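Local coordinates for protein alpha-ketoglutarate-dependent non-heme iron oxygenase EasH (Aspergillus japonicus, PDB 5M0T) that probably uses iron(II), 2-oxoglutarate and oxygen to oxidise an ergot alkaloid intermediate on the pathway to cycloclavine, at residues V119-P124 against D219-G224; P124-Q129 against H210-N215; G260-S265 against D278-I283; M251-Q256 against K286-A291; I15-G20 against E37-A42. One frame throughout, in Å; residues are numbered along the deposited sequence.

Contact 1 of 5, residues V119-P124 against D219-G224; sequences VLETEP and DFLRRG. With AKG (2-oxoglutaric acid), chain D.
E121 OE2 sits over one face of the R223 guanidinium, 3.0 Å from NE and displaced toward the rim, with the carboxylate and guanidinium planes turned 87° apart. No N-H points at this oxygen, so the salt bridge works by charge alone; R223 NH1 forms a further salt bridge with D53. The R222 guanidinium has L120 O and the 2-oxoglutarate atom O4 at its edge, while T122 CG2 approaches it obliquely. R222 NH1 makes a weak 3.5 Å hydrogen bond to O3 of the cosubstrate; NH2 donates to O4 at a modelled length too short to be trusted. An arginine meeting the distal carboxylate of 2-oxoglutarate is a hallmark of this oxygenase family, and here the methyl L120 CD1 packs 3.3 Å from O3. T122 OG1 rests against the aliphatic part of R222, 3.6 Å from CD. Next to the salt bridge, V119 CG1, anti to the backbone N (chi1 179°), lies 3.3 Å from R223 CD. The backbones are antiparallel: L120-G224 and T122-R222 are hydrogen-bonded pairs, with L120 N 2.9 Å from G224 O, and E121-R223 between them is a non-hydrogen-bonded pair. Strands 112-122 and 222-231 are thus neighbours in the main sheet; strand 75-77 borders the first on its other side, and helix 42-52 packs on V119 and R223.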
# COMPACT_ATOMS: atom_id res chain seq x y z
N VAL A 119 20.95 3.27 4.07
CA VAL A 119 22.14 3.94 4.55
C VAL A 119 22.48 4.99 3.50
O VAL A 119 22.60 4.64 2.32
CB VAL A 119 23.28 2.94 4.74
CG1 VAL A 119 24.55 3.63 5.23
CG2 VAL A 119 22.83 1.84 5.71
N LEU A 120 22.63 6.24 3.92
CA LEU A 120 22.91 7.35 3.01
C LEU A 120 24.22 8.05 3.40
O LEU A 120 24.26 8.76 4.41
CB LEU A 120 21.75 8.36 2.99
CG LEU A 120 20.36 7.89 2.51
CD1 LEU A 120 19.38 9.06 2.53
CD2 LEU A 120 20.37 7.24 1.13
N GLU A 121 25.26 7.86 2.59
CA GLU A 121 26.58 8.43 2.84
C GLU A 121 26.85 9.62 1.87
O GLU A 121 26.83 9.44 0.64
CB GLU A 121 27.64 7.33 2.69
CG GLU A 121 28.80 7.40 3.67
CD GLU A 121 29.68 6.16 3.64
OE1 GLU A 121 30.42 6.00 2.64
OE2 GLU A 121 29.65 5.36 4.61
N THR A 122 27.07 10.81 2.41
CA THR A 122 27.36 11.99 1.58
C THR A 122 28.87 12.25 1.59
O THR A 122 29.50 12.27 2.64
CB THR A 122 26.61 13.25 2.07
OG1 THR A 122 27.03 13.59 3.39
CG2 THR A 122 25.11 13.00 2.09
N GLU A 123 29.44 12.41 0.41
CA GLU A 123 30.87 12.64 0.25
C GLU A 123 31.24 14.12 0.47
O GLU A 123 30.36 14.97 0.47
CB GLU A 123 31.32 12.17 -1.14
CG GLU A 123 31.06 10.68 -1.38
CD GLU A 123 31.41 10.23 -2.79
OE1 GLU A 123 31.44 11.08 -3.71
OE2 GLU A 123 31.68 9.02 -2.98
N PRO A 124 32.52 14.42 0.66
CA PRO A 124 32.96 15.81 0.67
C PRO A 124 32.52 16.56 -0.60
O PRO A 124 32.66 16.03 -1.71
CB PRO A 124 34.48 15.69 0.70
CG PRO A 124 34.71 14.41 1.42
CD PRO A 124 33.65 13.51 0.93
N ASP A 219 37.29 15.87 3.77
CA ASP A 219 37.69 14.47 3.99
C ASP A 219 36.75 13.59 4.83
O ASP A 219 37.11 12.47 5.15
CB ASP A 219 39.09 14.48 4.63
CG ASP A 219 39.13 15.21 5.99
OD1 ASP A 219 38.20 16.00 6.31
OD2 ASP A 219 40.10 14.98 6.74
N PHE A 220 35.54 14.06 5.17
CA PHE A 220 34.64 13.30 6.05
C PHE A 220 33.43 12.77 5.29
O PHE A 220 32.69 13.55 4.67
CB PHE A 220 34.17 14.19 7.21
CG PHE A 220 33.62 13.43 8.38
CD1 PHE A 220 32.28 13.05 8.42
CD2 PHE A 220 34.44 13.07 9.45
CE1 PHE A 220 31.78 12.35 9.52
CE2 PHE A 220 33.95 12.37 10.54
CZ PHE A 220 32.61 12.02 10.58
N LEU A 221 33.25 11.44 5.35
CA LEU A 221 32.06 10.78 4.81
C LEU A 221 31.02 10.72 5.91
O LEU A 221 31.22 10.03 6.91
CB LEU A 221 32.37 9.36 4.34
CG LEU A 221 33.43 9.23 3.26
CD1 LEU A 221 34.22 7.95 3.53
CD2 LEU A 221 32.85 9.27 1.84
N ARG A 222 29.92 11.45 5.72
CA ARG A 222 28.85 11.57 6.73
C ARG A 222 27.80 10.49 6.44
O ARG A 222 27.16 10.54 5.40
CB ARG A 222 28.29 13.01 6.70
CG ARG A 222 26.99 13.30 7.44
CD ARG A 222 25.80 12.75 6.67
NE ARG A 222 24.60 13.54 6.76
CZ ARG A 222 23.44 13.19 6.20
NH1 ARG A 222 23.29 12.05 5.51
NH2 ARG A 222 22.40 13.99 6.36
N ARG A 223 27.66 9.52 7.33
CA ARG A 223 26.79 8.37 7.10
C ARG A 223 25.54 8.45 7.97
O ARG A 223 25.64 8.42 9.19
CB ARG A 223 27.53 7.06 7.37
CG ARG A 223 26.66 5.83 7.14
CD ARG A 223 27.39 4.56 6.73
NE ARG A 223 28.74 4.39 7.27
CZ ARG A 223 29.45 3.27 7.17
NH1 ARG A 223 28.96 2.18 6.56
NH2 ARG A 223 30.67 3.22 7.69
N GLY A 224 24.38 8.56 7.33
CA GLY A 224 23.09 8.55 8.01
C GLY A 224 22.32 7.28 7.73
O GLY A 224 22.65 6.55 6.79
C1 AKG D . 15.38 11.81 2.11
O1 AKG D . 14.15 11.78 2.01
O2 AKG D . 16.21 11.29 1.24
C2 AKG D . 16.10 12.47 3.29
O5 AKG D . 15.50 13.33 3.92
C3 AKG D . 17.50 12.06 3.68
C4 AKG D . 18.08 12.93 4.78
C5 AKG D . 19.49 12.57 5.18
O3 AKG D . 19.95 11.43 4.71
O4 AKG D . 20.13 13.28 5.90

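Contact 2 of 5, residues P124-Q129 against H210-N215; sequences PGYHGQ and HGAGKN. With FE2 (Fe (II) ion), chain C; AKG (2-oxoglutaric acid), chain D.
P124 CA lies 4.0 Å from N215 OD1, an amide oxygen that is hydrogen-bonded to T217 OG1 within the second loop. G125 then donates its backbone N-H to N215 O. Y126 returns the link, its carbonyl accepting from N215 N at 2.9 Å. The Y126 ring, with CG anti to the backbone N (chi1 170°), presents its edge to G213 O and A212 CB, and one of its faces carries G128 N toward the rim. At H127 the carbonyl oxygen meets the aliphatic K214 CG. G128 brings its CA to 3.4 Å from A212 O; a beta carbon here would press on the backbone of G213 and K214. Q129 closes the contact with two hydrogen bonds to A212: Q129 N donates to A212 O, and A212 N donates to Q129 OE1 at 2.9 Å along an almost straight path (177°). With OE1 occupied in this way, the amide is turned so that NE2 donates to 2-oxoglutarate O2 at 3.2 Å, and NE2 is also bonded to Y70 O. Two residues before A212, H210 NE2 binds the iron at 1.9 Å, while 2-oxoglutarate chelates the metal through O1 and O5; H132 and E134 complete the protein ligands, the two-histidine, one-carboxylate facial triad. The loop after strand 112-122 therefore runs beside the end of strand 210-211, an outer strand of a small antiparallel sheet, with M74 against Y126, Q129 and A212, and R222 of strand 222-231 against A212 and N215.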
# COMPACT_ATOMS: atom_id res chain seq x y z
N PRO A 124 32.52 14.42 0.66
CA PRO A 124 32.96 15.81 0.67
C PRO A 124 32.52 16.56 -0.60
O PRO A 124 32.66 16.03 -1.71
CB PRO A 124 34.48 15.69 0.70
CG PRO A 124 34.71 14.41 1.42
CD PRO A 124 33.65 13.51 0.93
N GLY A 125 31.98 17.76 -0.42
CA GLY A 125 31.47 18.56 -1.53
C GLY A 125 29.99 18.38 -1.88
O GLY A 125 29.47 19.15 -2.70
N TYR A 126 29.33 17.37 -1.29
CA TYR A 126 27.92 17.10 -1.59
C TYR A 126 27.09 18.33 -1.24
O TYR A 126 27.21 18.86 -0.13
CB TYR A 126 27.41 15.85 -0.86
CG TYR A 126 25.91 15.66 -0.96
CD1 TYR A 126 25.32 15.27 -2.17
CD2 TYR A 126 25.08 15.93 0.13
CE1 TYR A 126 23.94 15.11 -2.27
CE2 TYR A 126 23.70 15.76 0.04
CZ TYR A 126 23.14 15.37 -1.16
OH TYR A 126 21.77 15.22 -1.25
N HIS A 127 26.27 18.77 -2.19
CA HIS A 127 25.65 20.09 -2.12
C HIS A 127 24.42 20.18 -1.19
O HIS A 127 24.00 21.29 -0.82
CB HIS A 127 25.29 20.59 -3.53
CG HIS A 127 24.26 19.76 -4.21
ND1 HIS A 127 24.57 18.71 -5.05
CD2 HIS A 127 22.91 19.80 -4.14
CE1 HIS A 127 23.45 18.16 -5.49
NE2 HIS A 127 22.43 18.79 -4.94
N GLY A 128 23.83 19.04 -0.85
CA GLY A 128 22.67 19.00 0.07
C GLY A 128 21.37 18.81 -0.69
O GLY A 128 21.36 18.84 -1.92
N GLN A 129 20.27 18.60 0.03
CA GLN A 129 18.95 18.46 -0.57
C GLN A 129 18.16 19.74 -0.38
O GLN A 129 18.40 20.50 0.57
CB GLN A 129 18.18 17.31 0.10
CG GLN A 129 18.73 15.94 -0.19
CD GLN A 129 17.98 14.81 0.54
OE1 GLN A 129 17.60 14.95 1.69
NE2 GLN A 129 17.80 13.69 -0.14
N HIS A 210 12.41 18.87 5.98
CA HIS A 210 13.75 18.44 6.29
C HIS A 210 14.55 18.22 5.00
O HIS A 210 13.98 18.16 3.92
CB HIS A 210 13.70 17.12 7.06
CG HIS A 210 13.29 15.97 6.19
ND1 HIS A 210 11.97 15.68 5.93
CD2 HIS A 210 14.02 15.12 5.46
CE1 HIS A 210 11.92 14.66 5.08
NE2 HIS A 210 13.15 14.31 4.77
N GLY A 211 15.86 18.08 5.13
CA GLY A 211 16.71 17.65 4.02
C GLY A 211 18.16 17.47 4.45
O GLY A 211 18.61 18.10 5.41
N ALA A 212 18.88 16.58 3.76
CA ALA A 212 20.30 16.34 4.02
C ALA A 212 21.05 17.64 3.79
O ALA A 212 20.76 18.35 2.84
CB ALA A 212 20.85 15.25 3.11
N GLY A 213 22.00 17.93 4.67
CA GLY A 213 22.74 19.18 4.63
C GLY A 213 23.89 19.13 3.63
O GLY A 213 24.23 18.07 3.11
N LYS A 214 24.48 20.31 3.39
CA LYS A 214 25.69 20.45 2.59
C LYS A 214 26.88 19.88 3.38
O LYS A 214 27.06 20.22 4.56
CB LYS A 214 25.93 21.94 2.26
CG LYS A 214 26.74 22.21 1.00
CD LYS A 214 28.11 22.85 1.21
CE LYS A 214 28.70 23.33 -0.12
NZ LYS A 214 29.11 22.24 -1.05
N ASN A 215 27.67 19.02 2.75
CA ASN A 215 28.92 18.51 3.33
C ASN A 215 30.09 19.41 2.91
O ASN A 215 30.67 19.20 1.87
CB ASN A 215 29.15 17.04 2.91
CG ASN A 215 30.30 16.36 3.66
OD1 ASN A 215 31.24 17.00 4.10
ND2 ASN A 215 30.22 15.03 3.79
FE FE2 C . 13.59 13.32 3.22
C1 AKG D . 15.38 11.81 2.11
O1 AKG D . 14.15 11.78 2.01
O2 AKG D . 16.21 11.29 1.24
C2 AKG D . 16.10 12.47 3.29
O5 AKG D . 15.50 13.33 3.92
C3 AKG D . 17.50 12.06 3.68
C4 AKG D . 18.08 12.93 4.78
C5 AKG D . 19.49 12.57 5.18
O3 AKG D . 19.95 11.43 4.71
O4 AKG D . 20.13 13.28 5.90

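Contact 3 of 5, residues G260-S265 against D278-I283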
# COMPACT_ATOMS: atom_id res chain seq x y z
N GLY A 260 6.63 -6.92 5.49
CA GLY A 260 5.63 -7.21 4.46
C GLY A 260 5.33 -8.67 4.19
O GLY A 260 4.93 -9.01 3.08
N TRP A 261 5.49 -9.53 5.19
CA TRP A 261 5.13 -10.95 5.06
C TRP A 261 3.99 -11.42 6.00
O TRP A 261 3.73 -12.63 6.09
CB TRP A 261 6.37 -11.82 5.22
CG TRP A 261 7.17 -11.92 3.97
CD1 TRP A 261 7.99 -10.98 3.44
CD2 TRP A 261 7.21 -13.03 3.08
NE1 TRP A 261 8.54 -11.43 2.28
CE2 TRP A 261 8.08 -12.69 2.03
CE3 TRP A 261 6.59 -14.29 3.07
CZ2 TRP A 261 8.36 -13.55 0.97
CZ3 TRP A 261 6.87 -15.16 2.01
CH2 TRP A 261 7.75 -14.77 0.97
N ARG A 262 3.30 -10.50 6.67
CA ARG A 262 2.09 -10.85 7.42
C ARG A 262 0.96 -9.88 7.16
O ARG A 262 1.16 -8.78 6.64
CB ARG A 262 2.37 -10.92 8.94
CG ARG A 262 2.97 -12.24 9.40
CD ARG A 262 3.63 -12.15 10.76
NE ARG A 262 4.38 -13.36 11.07
CZ ARG A 262 3.85 -14.49 11.55
NH1 ARG A 262 2.55 -14.63 11.79
NH2 ARG A 262 4.65 -15.52 11.77
N THR A 263 -0.23 -10.32 7.56
CA THR A 263 -1.44 -9.54 7.42
C THR A 263 -1.40 -8.38 8.40
O THR A 263 -0.93 -8.52 9.53
CB THR A 263 -2.66 -10.44 7.62
OG1 THR A 263 -2.74 -11.37 6.52
CG2 THR A 263 -3.98 -9.65 7.75
N VAL A 264 -1.89 -7.23 7.94
CA VAL A 264 -1.91 -5.98 8.71
C VAL A 264 -3.35 -5.50 8.74
O VAL A 264 -4.09 -5.74 7.80
CB VAL A 264 -0.97 -4.90 8.13
CG1 VAL A 264 0.48 -5.25 8.39
CG2 VAL A 264 -1.20 -4.68 6.63
N SER A 265 -3.75 -4.87 9.85
CA SER A 265 -5.12 -4.39 10.02
C SER A 265 -5.20 -2.88 9.79
O SER A 265 -4.56 -2.10 10.49
CB SER A 265 -5.65 -4.71 11.43
OG SER A 265 -7.05 -4.40 11.51
N ASP A 278 -5.85 -14.79 7.04
CA ASP A 278 -4.50 -14.52 7.55
C ASP A 278 -3.40 -15.08 6.62
O ASP A 278 -3.48 -16.22 6.16
CB ASP A 278 -4.36 -15.14 8.95
CG ASP A 278 -3.04 -14.81 9.62
OD1 ASP A 278 -2.83 -13.61 9.91
OD2 ASP A 278 -2.22 -15.73 9.86
N LEU A 279 -2.39 -14.26 6.33
CA LEU A 279 -1.35 -14.60 5.33
C LEU A 279 -0.42 -15.71 5.83
O LEU A 279 -0.18 -16.69 5.12
CB LEU A 279 -0.52 -13.37 4.96
CG LEU A 279 0.68 -13.56 4.01
CD1 LEU A 279 0.28 -14.25 2.71
CD2 LEU A 279 1.37 -12.21 3.75
N ALA A 280 0.10 -15.51 7.03
CA ALA A 280 1.03 -16.46 7.65
C ALA A 280 0.46 -17.87 7.81
O ALA A 280 1.17 -18.85 7.60
CB ALA A 280 1.49 -15.92 9.00
N THR A 281 -0.82 -17.96 8.17
CA THR A 281 -1.53 -19.25 8.26
C THR A 281 -1.65 -19.89 6.89
O THR A 281 -1.40 -21.09 6.73
CB THR A 281 -2.97 -19.09 8.83
OG1 THR A 281 -2.95 -18.30 10.02
CG2 THR A 281 -3.60 -20.43 9.14
N GLY A 282 -2.06 -19.09 5.90
CA GLY A 282 -2.37 -19.59 4.57
C GLY A 282 -1.18 -20.16 3.83
O GLY A 282 -1.32 -21.15 3.11
N ILE A 283 -0.02 -19.54 4.00
CA ILE A 283 1.23 -19.99 3.37
C ILE A 283 2.11 -20.86 4.28
O ILE A 283 3.18 -21.28 3.86
CB ILE A 283 2.07 -18.81 2.79
CG1 ILE A 283 2.69 -17.94 3.90
CG2 ILE A 283 1.21 -17.97 1.85
CD1 ILE A 283 3.45 -16.72 3.39
O HOH W 1 -0.46 -13.10 8.90
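T263 OG1 accepts the backbone N-H of L279 at 2.9 Å, tying the stretch that leads into strand 264-266 to the start of the short helix 279-282, for which D278 is the N-cap. D278 OD2 takes both T281 OG1, at 2.7 Å, and T281 N on its anti side, fixing the carboxylate over the first helical turn. The T263 hydroxyl is also bonded to W272 O, so two partners hold it. The L279 side chain can be followed outward. Its CB packs 3.4 Å from T263 OG1; CG, anti to the backbone N (chi1 175°), comes to 3.8 Å from W261 O; and CD2 ends against that same carbonyl oxygen, 3.3 Å away. Further along, I283 CD1 touches the edge of the W261 indole at CE3, 4.0 Å away, the two side chains crossing at about a right angle. The indole NE1 is hydrogen-bonded to S240 O. This apolar side continues into the dimer: W261 and L279 pack on V241 of the second subunit and I283 on A242 of the second subunit. On R262 the guanidinium, whose NH2 is bonded to Q256 OE1, has the methyl of A280 over one face. One water bridges both segments, accepting from T263 N and A280 N and donating to D278 OD1 at 2.6 Å.

Contact 4 of 5, residues M251-Q256 against K286-A291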
# COMPACT_ATOMS: atom_id res chain seq x y z
N MET A 251 13.14 -14.52 11.29
CA MET A 251 12.76 -13.33 12.05
C MET A 251 11.60 -13.63 13.01
O MET A 251 10.93 -14.67 12.89
CB MET A 251 12.35 -12.21 11.10
CG MET A 251 13.27 -11.99 9.90
SD MET A 251 12.63 -10.64 8.89
CE MET A 251 13.36 -10.97 7.30
N THR A 252 11.37 -12.73 13.95
CA THR A 252 10.24 -12.83 14.86
C THR A 252 8.98 -12.48 14.07
O THR A 252 9.05 -11.72 13.09
CB THR A 252 10.34 -11.84 16.04
OG1 THR A 252 10.30 -10.49 15.53
CG2 THR A 252 11.62 -12.07 16.86
N PRO A 253 7.81 -13.00 14.50
CA PRO A 253 6.53 -12.64 13.88
C PRO A 253 6.34 -11.12 13.68
O PRO A 253 5.87 -10.70 12.62
CB PRO A 253 5.49 -13.17 14.87
CG PRO A 253 6.16 -14.33 15.53
CD PRO A 253 7.63 -14.02 15.56
N LEU A 254 6.72 -10.32 14.68
CA LEU A 254 6.57 -8.87 14.63
C LEU A 254 7.48 -8.26 13.56
O LEU A 254 7.05 -7.37 12.84
CB LEU A 254 6.88 -8.25 15.99
CG LEU A 254 6.90 -6.72 16.12
CD1 LEU A 254 5.58 -6.12 15.67
CD2 LEU A 254 7.21 -6.33 17.55
N ALA A 255 8.73 -8.72 13.49
CA ALA A 255 9.65 -8.27 12.44
C ALA A 255 9.16 -8.71 11.05
O ALA A 255 9.25 -7.92 10.10
CB ALA A 255 11.07 -8.75 12.70
N GLN A 256 8.63 -9.92 10.95
CA GLN A 256 8.03 -10.41 9.68
C GLN A 256 6.91 -9.49 9.19
O GLN A 256 6.82 -9.20 8.00
CB GLN A 256 7.49 -11.83 9.83
CG GLN A 256 8.55 -12.90 10.04
CD GLN A 256 7.97 -14.30 10.11
OE1 GLN A 256 6.83 -14.49 10.51
NE2 GLN A 256 8.76 -15.28 9.71
N LYS A 286 6.78 -20.00 8.82
CA LYS A 286 7.50 -20.31 10.05
C LYS A 286 8.18 -19.04 10.56
O LYS A 286 8.26 -18.05 9.83
CB LYS A 286 8.51 -21.42 9.81
CG LYS A 286 7.88 -22.71 9.33
CD LYS A 286 8.91 -23.82 9.23
CE LYS A 286 8.25 -25.20 9.13
NZ LYS A 286 9.22 -26.32 9.26
N SER A 287 8.66 -19.06 11.80
CA SER A 287 9.30 -17.90 12.42
C SER A 287 10.34 -18.30 13.47
O SER A 287 10.33 -19.42 13.97
CB SER A 287 8.25 -16.99 13.06
OG SER A 287 7.35 -17.73 13.85
N ASN A 288 11.25 -17.38 13.78
CA ASN A 288 12.36 -17.64 14.71
C ASN A 288 13.15 -18.93 14.39
O ASN A 288 13.61 -19.63 15.30
CB ASN A 288 11.85 -17.66 16.17
CG ASN A 288 11.44 -16.28 16.67
OD1 ASN A 288 12.22 -15.33 16.59
ND2 ASN A 288 10.21 -16.16 17.18
N GLN A 289 13.30 -19.24 13.10
CA GLN A 289 14.11 -20.39 12.67
C GLN A 289 15.59 -20.11 12.87
O GLN A 289 16.07 -18.99 12.63
CB GLN A 289 13.86 -20.76 11.20
CG GLN A 289 12.44 -21.20 10.87
CD GLN A 289 12.07 -22.54 11.49
OE1 GLN A 289 12.60 -23.59 11.11
NE2 GLN A 289 11.15 -22.51 12.45
N VAL A 290 16.30 -21.14 13.31
CA VAL A 290 17.72 -21.08 13.62
C VAL A 290 18.34 -22.34 13.00
O VAL A 290 18.01 -23.45 13.42
CB VAL A 290 17.92 -21.05 15.16
CG1 VAL A 290 19.40 -21.12 15.54
CG2 VAL A 290 17.24 -19.81 15.76
N ALA A 291 19.20 -22.16 12.00
CA ALA A 291 19.86 -23.29 11.32
C ALA A 291 20.98 -23.86 12.20
O ALA A 291 21.82 -23.11 12.70
CB ALA A 291 20.40 -22.84 9.97
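N288 N donates to M251 O at 2.9 Å in a nearly straight bond (170°), approaching from above the carbonyl plane, and N288 itself takes a left-handed backbone conformation that carries the chain past the start of helix 253-258. T252 is the N-cap of that helix: its OG1, lying between the backbone N and the carbonyl carbon (chi1 63°), accepts from A255 N at 3.1 Å and is also hydrogen-bonded to N93 OD1. With OG1 turned to the helix, the methyl CG2 is the branch that meets N288, 3.3 Å from OD1. P253 CD touches the other arm of the same amide, 3.7 Å from N288 ND2, the two side chains crossing at about a right angle. S287 CB fills in behind, 3.5 Å from M251 O and also close to P253 CD. One helical turn on, Q256 reaches across with an extended chain, and NE2 donates to K286 O at 2.8 Å; the acceptor lies in the amide plane of Q256 and the donor in the carbonyl plane. Q256 is spoken for on both arms, NE2 being bonded to V248 O as well and OE1 to R262 NH2. Both acceptors across the contact are main-chain carbonyls, one met by a backbone N-H and the other by a side-chain amide, so the join between this late loop and the capped helix start is chiefly polar.

Contact 5 of 5, residues I15-G20 against E37-A42. With ZN (zinc ion), chain G.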
# COMPACT_ATOMS: atom_id res chain seq x y z
N ILE A 15 16.18 14.66 23.52
CA ILE A 15 15.60 13.89 24.62
C ILE A 15 16.22 12.48 24.63
O ILE A 15 16.37 11.86 23.58
CB ILE A 15 14.05 13.86 24.53
CG1 ILE A 15 13.40 13.49 25.85
CG2 ILE A 15 13.59 12.94 23.43
CD1 ILE A 15 11.89 13.60 25.81
N PRO A 16 16.62 11.99 25.81
CA PRO A 16 17.24 10.65 25.85
C PRO A 16 16.27 9.51 25.56
O PRO A 16 15.08 9.62 25.88
CB PRO A 16 17.80 10.56 27.28
CG PRO A 16 16.99 11.53 28.07
CD PRO A 16 16.63 12.64 27.14
N ARG A 17 16.78 8.44 24.96
CA ARG A 17 16.00 7.22 24.69
C ARG A 17 15.29 6.67 25.95
O ARG A 17 14.18 6.17 25.88
CB ARG A 17 16.94 6.15 24.12
CG ARG A 17 16.26 4.88 23.65
CD ARG A 17 17.19 3.69 23.55
NE ARG A 17 16.37 2.50 23.43
CZ ARG A 17 15.80 2.04 22.31
NH1 ARG A 17 15.99 2.62 21.14
NH2 ARG A 17 15.05 0.94 22.38
N SER A 18 15.95 6.80 27.10
CA SER A 18 15.42 6.33 28.37
C SER A 18 14.17 7.09 28.89
O SER A 18 13.51 6.61 29.83
CB SER A 18 16.51 6.42 29.42
OG SER A 18 16.89 7.77 29.62
N ALA A 19 13.86 8.25 28.31
CA ALA A 19 12.67 9.02 28.69
C ALA A 19 11.37 8.32 28.29
O ALA A 19 10.31 8.53 28.90
CB ALA A 19 12.72 10.41 28.10
N GLY A 20 11.46 7.45 27.28
CA GLY A 20 10.35 6.57 26.92
C GLY A 20 9.53 7.20 25.81
O GLY A 20 9.71 8.36 25.47
N GLU A 37 18.54 10.92 21.88
CA GLU A 37 19.91 10.59 22.29
C GLU A 37 19.99 9.10 22.59
O GLU A 37 19.19 8.57 23.37
CB GLU A 37 20.37 11.39 23.52
CG GLU A 37 20.58 12.87 23.28
CD GLU A 37 21.70 13.18 22.29
OE1 GLU A 37 22.72 12.47 22.28
OE2 GLU A 37 21.55 14.15 21.52
N GLY A 38 20.93 8.44 21.93
CA GLY A 38 21.19 7.03 22.17
C GLY A 38 20.10 6.12 21.68
O GLY A 38 19.76 5.15 22.35
N PHE A 39 19.53 6.43 20.51
CA PHE A 39 18.52 5.55 19.92
C PHE A 39 19.12 4.16 19.70
O PHE A 39 18.53 3.15 20.05
CB PHE A 39 17.98 6.15 18.61
CG PHE A 39 17.02 5.25 17.87
CD1 PHE A 39 15.78 4.94 18.43
CD2 PHE A 39 17.37 4.68 16.65
CE1 PHE A 39 14.90 4.09 17.77
CE2 PHE A 39 16.51 3.83 15.98
CZ PHE A 39 15.27 3.53 16.55
N MET A 40 20.31 4.13 19.10
CA MET A 40 21.15 2.95 19.03
C MET A 40 22.37 3.19 19.90
O MET A 40 22.85 4.32 20.00
CB MET A 40 21.58 2.69 17.58
CG MET A 40 20.44 2.22 16.69
SD MET A 40 20.92 2.05 14.95
CE MET A 40 22.21 0.80 15.02
N SER A 41 22.86 2.13 20.54
CA SER A 41 24.12 2.21 21.29
C SER A 41 25.33 2.27 20.36
O SER A 41 25.22 1.97 19.16
CB SER A 41 24.27 1.01 22.22
OG SER A 41 24.36 -0.18 21.46
N ALA A 42 26.47 2.63 20.93
CA ALA A 42 27.74 2.65 20.19
C ALA A 42 28.06 1.27 19.62
O ALA A 42 28.49 1.16 18.47
CB ALA A 42 28.87 3.12 21.09
ZN ZN G . 24.25 13.33 21.37
O HOH W 2 25.47 11.85 21.90
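R17 stretches its side chain over the backbone of G38 and F39, bringing CD to 3.2 Å from G38 O and NH1 to 3.6 Å from F39 CD1, with the guanidinium and ring planes 46° apart. CG stands anti to the backbone N (chi1 -173°), and the chain runs extended from there to NE. NH1 makes a weak hydrogen bond to F39 O at 2.8 Å, poorly aligned; the stronger polar partner of the group is D94, which forms a salt bridge with NH2. The F39 ring in turn meets the ring of F155 on strand 152-158. Behind these side chains the backbones pair in parallel: E37 N donates to I15 O, and R17 N donates to E37 O at 2.9 Å, so that both backbone polar groups of E37, N-H and C=O, are held by residues flanking P16. Strands 14-16 and 33-37, joined through helix 21-31, form a beta-alpha-beta crossover at one border of the main sheet, and strand 14-16 is its outermost member within the chain. R17 begins a 3-10 turn that leads to G20, the N-cap of helix 21-31, while S41 caps the start of helix 42-52. Beyond CB, which still lies near P16 CA, the E37 side chain leads away from the pairing. Its chain bends at chi2 (-64°), and OE1 binds a zinc ion at 2.0 Å, with D200 and a water, also 2.0 Å from the zinc, as further ligands. OE2 of the same carboxylate forms a salt bridge with R14.

How the contacts relate
Contacts 1 and 2 meet at the active site: they share P124, both touch 2-oxoglutarate, and N215 ND2 of contact 2 bonds to F220 O of contact 1. Contact 2 is the more buried, while contact 1 is partly buried. Contact 5 belongs to the same main sheet as contact 1, but near its other border and at the surface, where the metal is zinc. Contacts 3 and 4 form a second pair, contact 3 nested within the loop closed by contact 4 and joined to it by R262 NH2 and Q256 OE1. Contact 3 adds apolar packing toward the second subunit; contact 4 is chiefly polar, and no second subunit touches it.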